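Local coordinates for protein epidermin leader peptide processing serine protease EpiP (Staphylococcus aureus subsp. aureus, PDB 3QFH) that probably acts as a subtilisin-like serine endopeptidase that cleaves the leader peptide from the precursor of the lantibiotic epidermin, at residues K40-V45 / I56-M61; Y22-Y27 / K254-A259. All coordinates share one frame; numbering follows the deposited sequence.

Contact 1 (K40-V45 / I56-M61); sequences KSLNVV and IKMTKM
Strands 43-48 and 53-59 form a beta hairpin at one edge of the propeptide sheet, and this contact is its open end, where the strand directions stand 141° apart. V44 faces I56 as a non-hydrogen-bonded pair, their CA atoms 4.4 Å apart. One step on, the N-H of K57 points almost straight at N43 O, in the plane of that carbonyl, at an N-to-O distance of 3.0 Å. The same oxygen also receives a CA-H...O contact from I56.

I56 carries the apolar side. Its CB lies near N43 O, and CG2, anti to the backbone N, stays beside that carbonyl, with I56 CG2 3.5 Å from N43 O. The other branch runs away from it: CG1, anti to the carbonyl carbon, crosses V44 obliquely, I56 CG1 lying 4.1 Å from V44 CG2. With chi2 at -179° the chain then stays extended and carries CD1 to the tip of L42, where the two CD1 methyls of I56 and L42 meet at 4.0 Å. L42 CD2 turns instead toward the sulfur of M58. This apolar face is covered by helices: V37 of helix 30-40 touches L42 and V44, F33 reaches I56, and L66 of helix 60-66 touches L42 and M58.

On the reverse face N43 and K57 run side by side in the same direction, N43 ND2 3.9 Å from K57 CB, while the extended lysine chain leads its amine away from the hairpin. V45 crosses K57 obliquely, its CG1 touching K57 CB. Where the strands begin to splay, a water bridges them, accepting from N43 N at 2.7 Å and donating to K57 O at 2.8 Å.

Contact 2 (Y22-Y27 / K254-A259); sequences YYSVEY and KVEYDA
V255 lays its two methyls over the backbone of strand 20-27 between S24 and E26. CG1, anti to the backbone N (chi1 177°), rests on S24 CB and the carbonyl carbon of V25, while V255 CG2 comes to 3.6 Å from S24 O. The CB of E26 closes the far side, V255 CG1 lying 4.1 Å from it. S24 and E26 alternate with V25, whose side chain points to the opposite face, so two strand residues flank one helix residue.

Polar groups frame this apolar centre. S24 OG hydrogen-bonds to T79 OG1, and the chain of E256, bent at chi2, brings its carboxylate back to the serine side, where E256 OE1 is held by N77 ND2. At the other end E26 stretches out to meet D258 at about a right angle, their carboxylate planes 76° apart. E26 OE1 and D258 OD2 are only 2.8 Å apart, a pairing of two acceptors that may indicate a shared proton or a raised pKa. One water donates to both E26 OE2, at 2.7 Å, and D258 OD2. Positive charge nearby would offset any remaining repulsion: K262 forms a salt bridge with E26 OE2, and K254 NZ a weak one with D258 OD1.

The contact joins the propeptide sheet to the protease domain, helix 254-269 crossing strand 20-27 at 53°. Y75 of the adjacent strand 73-78 touches V255 and E26, N77 OD1 accepts the N-H of V255, and L214 of helix 213-225 packs against S24.

In the fold
The centres of contacts 1 and 2 lie 14 Å apart, joined by one sheet in which strand 20-27 is flanked by strands 53-59 and 73-78. In chain order come Y22-Y27, then both segments of contact 1, and K254-A259 more than 190 residues later. Contact 1 is local, within the propeptide-like region; contact 2 joins that region to the subtilase region. They touch directly: I56 O and Y23 N, 2.7 Å apart, form a probable backbone hydrogen bond, and V45 packs on Y22. One face of the sheet packs on helices 30-40 and 60-66, the other on helices 213-225 and 254-269, consistent with a prodomain docked on a subtilisin fold.

Contact 1 (K40-V45 / I56-M61)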
loop_
_atom_site.group_PDB
_atom_site.type_symbol
_atom_site.label_atom_id
_atom_site.label_comp_id
_atom_site.label_asym_id
_atom_site.label_seq_id
_atom_site.Cartn_x
_atom_site.Cartn_y
_atom_site.Cartn_z
ATOM N N LYS A 40 -5.684 -9.539 34.956
ATOM C CA LYS A 40 -7.109 -9.504 34.632
ATOM C C LYS A 40 -7.528 -10.534 33.601
ATOM O O LYS A 40 -8.660 -10.515 33.131
ATOM C CB LYS A 40 -7.525 -8.092 34.220
ATOM C CG LYS A 40 -7.364 -7.136 35.383
ATOM C CD LYS A 40 -8.348 -5.991 35.365
ATOM C CE LYS A 40 -8.586 -5.521 36.789
ATOM N NZ LYS A 40 -9.601 -4.434 36.914
ATOM N N SER A 41 -6.631 -11.466 33.297
ATOM C CA SER A 41 -6.876 -12.496 32.288
ATOM C C SER A 41 -7.502 -11.892 31.032
ATOM O O SER A 41 -8.578 -12.300 30.601
ATOM C CB SER A 41 -7.734 -13.621 32.856
ATOM O OG SER A 41 -7.001 -14.349 33.823
ATOM N N LEU A 42 -6.825 -10.898 30.467
ATOM C CA LEU A 42 -7.309 -10.249 29.254
ATOM C C LEU A 42 -7.110 -11.164 28.043
ATOM O O LEU A 42 -6.073 -11.814 27.903
ATOM C CB LEU A 42 -6.580 -8.929 29.017
ATOM C CG LEU A 42 -6.701 -7.844 30.084
ATOM C CD1 LEU A 42 -5.832 -6.648 29.702
ATOM C CD2 LEU A 42 -8.167 -7.433 30.288
ATOM N N ASN A 43 -8.110 -11.208 27.176
ATOM C CA ASN A 43 -8.047 -12.031 25.979
ATOM C C ASN A 43 -7.469 -11.211 24.800
ATOM O O ASN A 43 -8.209 -10.645 23.997
ATOM C CB ASN A 43 -9.444 -12.572 25.667
ATOM C CG ASN A 43 -9.475 -13.468 24.445
ATOM O OD1 ASN A 43 -8.442 -13.844 23.895
ATOM N ND2 ASN A 43 -10.675 -13.810 24.012
ATOM N N VAL A 44 -6.141 -11.154 24.729
ATOM C CA VAL A 44 -5.431 -10.436 23.676
ATOM C C VAL A 44 -5.470 -11.235 22.374
ATOM O O VAL A 44 -4.915 -12.318 22.302
ATOM C CB VAL A 44 -3.966 -10.192 24.073
ATOM C CG1 VAL A 44 -3.201 -9.509 22.944
ATOM C CG2 VAL A 44 -3.891 -9.362 25.341
ATOM N N VAL A 45 -6.134 -10.716 21.351
ATOM C CA VAL A 45 -6.247 -11.437 20.065
ATOM C C VAL A 45 -5.266 -10.942 18.952
ATOM O O VAL A 45 -5.202 -11.511 17.869
ATOM C CB VAL A 45 -7.714 -11.424 19.551
ATOM C CG1 VAL A 45 -8.639 -12.203 20.523
ATOM C CG2 VAL A 45 -8.204 -10.015 19.365
ATOM N N ILE A 56 -7.950 -6.502 21.965
ATOM C CA ILE A 56 -8.437 -7.320 23.049
ATOM C C ILE A 56 -9.932 -7.535 22.898
ATOM O O ILE A 56 -10.678 -6.625 22.527
ATOM C CB ILE A 56 -8.123 -6.640 24.400
ATOM C CG1 ILE A 56 -6.613 -6.351 24.500
ATOM C CG2 ILE A 56 -8.603 -7.501 25.571
ATOM C CD1 ILE A 56 -6.190 -5.679 25.827
ATOM N N LYS A 57 -10.363 -8.756 23.155
ATOM C CA LYS A 57 -11.755 -9.076 23.071
ATOM C C LYS A 57 -12.251 -9.044 24.516
ATOM O O LYS A 57 -11.752 -9.784 25.367
ATOM C CB LYS A 57 -11.943 -10.444 22.409
ATOM C CG LYS A 57 -13.352 -10.681 21.938
ATOM C CD LYS A 57 -13.529 -12.000 21.184
ATOM C CE LYS A 57 -14.979 -12.142 20.723
ATOM N NZ LYS A 57 -15.276 -13.455 20.086
ATOM N N MET A 58 -13.186 -8.148 24.808
ATOM C CA MET A 58 -13.720 -8.022 26.167
ATOM C C MET A 58 -15.098 -7.360 26.222
ATOM O O MET A 58 -15.535 -6.746 25.252
ATOM C CB MET A 58 -12.727 -7.270 27.067
ATOM C CG MET A 58 -12.258 -5.935 26.553
ATOM S SD MET A 58 -10.922 -5.208 27.576
ATOM C CE MET A 58 -10.459 -3.830 26.543
ATOM N N THR A 59 -15.784 -7.516 27.358
ATOM C CA THR A 59 -17.100 -6.901 27.550
ATOM C C THR A 59 -16.926 -5.398 27.637
ATOM O O THR A 59 -15.816 -4.910 27.883
ATOM C CB THR A 59 -17.807 -7.387 28.850
ATOM O OG1 THR A 59 -17.045 -6.986 30.002
ATOM C CG2 THR A 59 -17.984 -8.905 28.838
ATOM N N LYS A 60 -18.012 -4.652 27.458
ATOM C CA LYS A 60 -17.903 -3.194 27.532
ATOM C C LYS A 60 -17.561 -2.789 28.971
ATOM O O LYS A 60 -16.899 -1.785 29.189
ATOM C CB LYS A 60 -19.178 -2.487 27.059
ATOM C CG LYS A 60 -18.943 -0.981 26.790
ATOM C CD LYS A 60 -20.227 -0.207 26.503
ATOM C CE LYS A 60 -21.044 0.011 27.783
ATOM N NZ LYS A 60 -22.259 0.830 27.529
ATOM N N MET A 61 -18.006 -3.589 29.934
ATOM C CA MET A 61 -17.726 -3.345 31.350
ATOM C C MET A 61 -16.235 -3.489 31.670
ATOM O O MET A 61 -15.685 -2.683 32.425
ATOM C CB MET A 61 -18.536 -4.306 32.225
ATOM C CG MET A 61 -20.036 -4.090 32.157
ATOM S SD MET A 61 -20.579 -2.576 32.972
ATOM C CE MET A 61 -20.335 -2.999 34.703
HETATM O O HOH W 1 -10.350 -9.910 27.756
#

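Contact 2 (Y22-Y27 / K254-A259)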
loop_
_atom_site.group_PDB
_atom_site.type_symbol
_atom_site.label_atom_id
_atom_site.label_comp_id
_atom_site.label_asym_id
_atom_site.label_seq_id
_atom_site.Cartn_x
_atom_site.Cartn_y
_atom_site.Cartn_z
ATOM N N TYR A 22 -14.529 -6.462 20.188
ATOM C CA TYR A 22 -13.135 -6.239 19.846
ATOM C C TYR A 22 -12.728 -4.803 20.151
ATOM O O TYR A 22 -13.300 -3.858 19.602
ATOM C CB TYR A 22 -12.891 -6.554 18.362
ATOM C CG TYR A 22 -12.851 -8.045 18.045
ATOM C CD1 TYR A 22 -14.021 -8.774 17.795
ATOM C CD2 TYR A 22 -11.635 -8.721 17.999
ATOM C CE1 TYR A 22 -13.963 -10.162 17.504
ATOM C CE2 TYR A 22 -11.569 -10.092 17.723
ATOM C CZ TYR A 22 -12.722 -10.802 17.480
ATOM O OH TYR A 22 -12.610 -12.142 17.202
ATOM N N TYR A 23 -11.750 -4.645 21.042
ATOM C CA TYR A 23 -11.223 -3.322 21.373
ATOM C C TYR A 23 -9.772 -3.175 20.953
ATOM O O TYR A 23 -8.956 -4.108 21.084
ATOM C CB TYR A 23 -11.353 -3.020 22.865
ATOM C CG TYR A 23 -12.774 -2.776 23.297
ATOM C CD1 TYR A 23 -13.341 -1.498 23.206
ATOM C CD2 TYR A 23 -13.568 -3.816 23.770
ATOM C CE1 TYR A 23 -14.657 -1.266 23.582
ATOM C CE2 TYR A 23 -14.896 -3.592 24.147
ATOM C CZ TYR A 23 -15.431 -2.316 24.058
ATOM O OH TYR A 23 -16.735 -2.090 24.436
ATOM N N SER A 24 -9.476 -1.995 20.421
ATOM C CA SER A 24 -8.120 -1.618 20.055
ATOM C C SER A 24 -7.558 -0.866 21.248
ATOM O O SER A 24 -8.190 0.069 21.755
ATOM C CB SER A 24 -8.115 -0.758 18.800
ATOM O OG SER A 24 -8.533 -1.526 17.676
ATOM N N VAL A 25 -6.377 -1.278 21.706
ATOM C CA VAL A 25 -5.783 -0.692 22.896
ATOM C C VAL A 25 -4.351 -0.242 22.690
ATOM O O VAL A 25 -3.522 -1.002 22.174
ATOM C CB VAL A 25 -5.817 -1.709 24.080
ATOM C CG1 VAL A 25 -5.218 -1.106 25.324
ATOM C CG2 VAL A 25 -7.260 -2.151 24.362
ATOM N N GLU A 26 -4.068 0.998 23.096
ATOM C CA GLU A 26 -2.723 1.526 23.053
ATOM C C GLU A 26 -2.211 1.544 24.480
ATOM O O GLU A 26 -2.804 2.172 25.362
ATOM C CB GLU A 26 -2.678 2.915 22.403
ATOM C CG GLU A 26 -1.260 3.469 22.272
ATOM C CD GLU A 26 -1.146 4.633 21.281
ATOM O OE1 GLU A 26 -2.176 5.044 20.679
ATOM O OE2 GLU A 26 -0.009 5.120 21.093
ATOM N N TYR A 27 -1.129 0.821 24.717
ATOM C CA TYR A 27 -0.568 0.707 26.057
ATOM C C TYR A 27 0.769 1.438 26.178
ATOM O O TYR A 27 1.295 1.957 25.201
ATOM C CB TYR A 27 -0.486 -0.760 26.496
ATOM C CG TYR A 27 0.226 -1.731 25.564
ATOM C CD1 TYR A 27 1.574 -2.013 25.715
ATOM C CD2 TYR A 27 -0.477 -2.424 24.591
ATOM C CE1 TYR A 27 2.215 -2.927 24.894
ATOM C CE2 TYR A 27 0.150 -3.329 23.759
ATOM C CZ TYR A 27 1.500 -3.583 23.918
ATOM O OH TYR A 27 2.132 -4.493 23.096
ATOM N N LYS A 254 -8.826 6.407 17.024
ATOM C CA LYS A 254 -7.528 6.879 17.449
ATOM C C LYS A 254 -6.431 5.826 17.523
ATOM O O LYS A 254 -5.309 6.055 17.032
ATOM C CB LYS A 254 -7.690 7.520 18.823
ATOM C CG LYS A 254 -6.416 8.005 19.500
ATOM C CD LYS A 254 -5.769 9.137 18.769
ATOM C CE LYS A 254 -4.731 9.846 19.658
ATOM N NZ LYS A 254 -3.918 10.828 18.892
ATOM N N VAL A 255 -6.721 4.689 18.147
ATOM C CA VAL A 255 -5.678 3.673 18.329
ATOM C C VAL A 255 -5.119 3.174 17.005
ATOM O O VAL A 255 -3.901 3.021 16.858
ATOM C CB VAL A 255 -6.132 2.519 19.232
ATOM C CG1 VAL A 255 -5.049 1.462 19.329
ATOM C CG2 VAL A 255 -6.445 3.055 20.609
ATOM N N GLU A 256 -6.005 2.955 16.036
ATOM C CA GLU A 256 -5.602 2.512 14.724
ATOM C C GLU A 256 -4.784 3.582 14.027
ATOM O O GLU A 256 -3.796 3.279 13.390
ATOM C CB GLU A 256 -6.809 2.162 13.844
ATOM C CG GLU A 256 -7.381 0.788 14.041
ATOM C CD GLU A 256 -8.175 0.592 15.318
ATOM O OE1 GLU A 256 -8.569 1.591 15.983
ATOM O OE2 GLU A 256 -8.429 -0.597 15.625
ATOM N N TYR A 257 -5.235 4.831 14.118
ATOM C CA TYR A 257 -4.536 5.947 13.486
ATOM C C TYR A 257 -3.089 5.990 13.995
ATOM O O TYR A 257 -2.128 5.990 13.210
ATOM C CB TYR A 257 -5.249 7.278 13.773
ATOM C CG TYR A 257 -4.609 8.424 13.038
ATOM C CD1 TYR A 257 -5.099 8.843 11.811
ATOM C CD2 TYR A 257 -3.471 9.055 13.545
ATOM C CE1 TYR A 257 -4.485 9.880 11.111
ATOM C CE2 TYR A 257 -2.866 10.092 12.862
ATOM C CZ TYR A 257 -3.377 10.495 11.642
ATOM O OH TYR A 257 -2.770 11.516 10.953
ATOM N N ASP A 258 -2.952 6.004 15.314
ATOM C CA ASP A 258 -1.648 6.026 15.963
ATOM C C ASP A 258 -0.812 4.829 15.582
ATOM O O ASP A 258 0.371 4.970 15.344
ATOM C CB ASP A 258 -1.801 6.035 17.487
ATOM C CG ASP A 258 -2.354 7.354 18.018
ATOM O OD1 ASP A 258 -2.375 8.344 17.255
ATOM O OD2 ASP A 258 -2.753 7.400 19.203
ATOM N N ALA A 259 -1.422 3.650 15.554
ATOM C CA ALA A 259 -0.693 2.425 15.230
ATOM C C ALA A 259 -0.098 2.527 13.831
ATOM O O ALA A 259 1.088 2.233 13.626
ATOM C CB ALA A 259 -1.602 1.211 15.319
HETATM O O HOH W 2 -0.454 7.794 20.775
#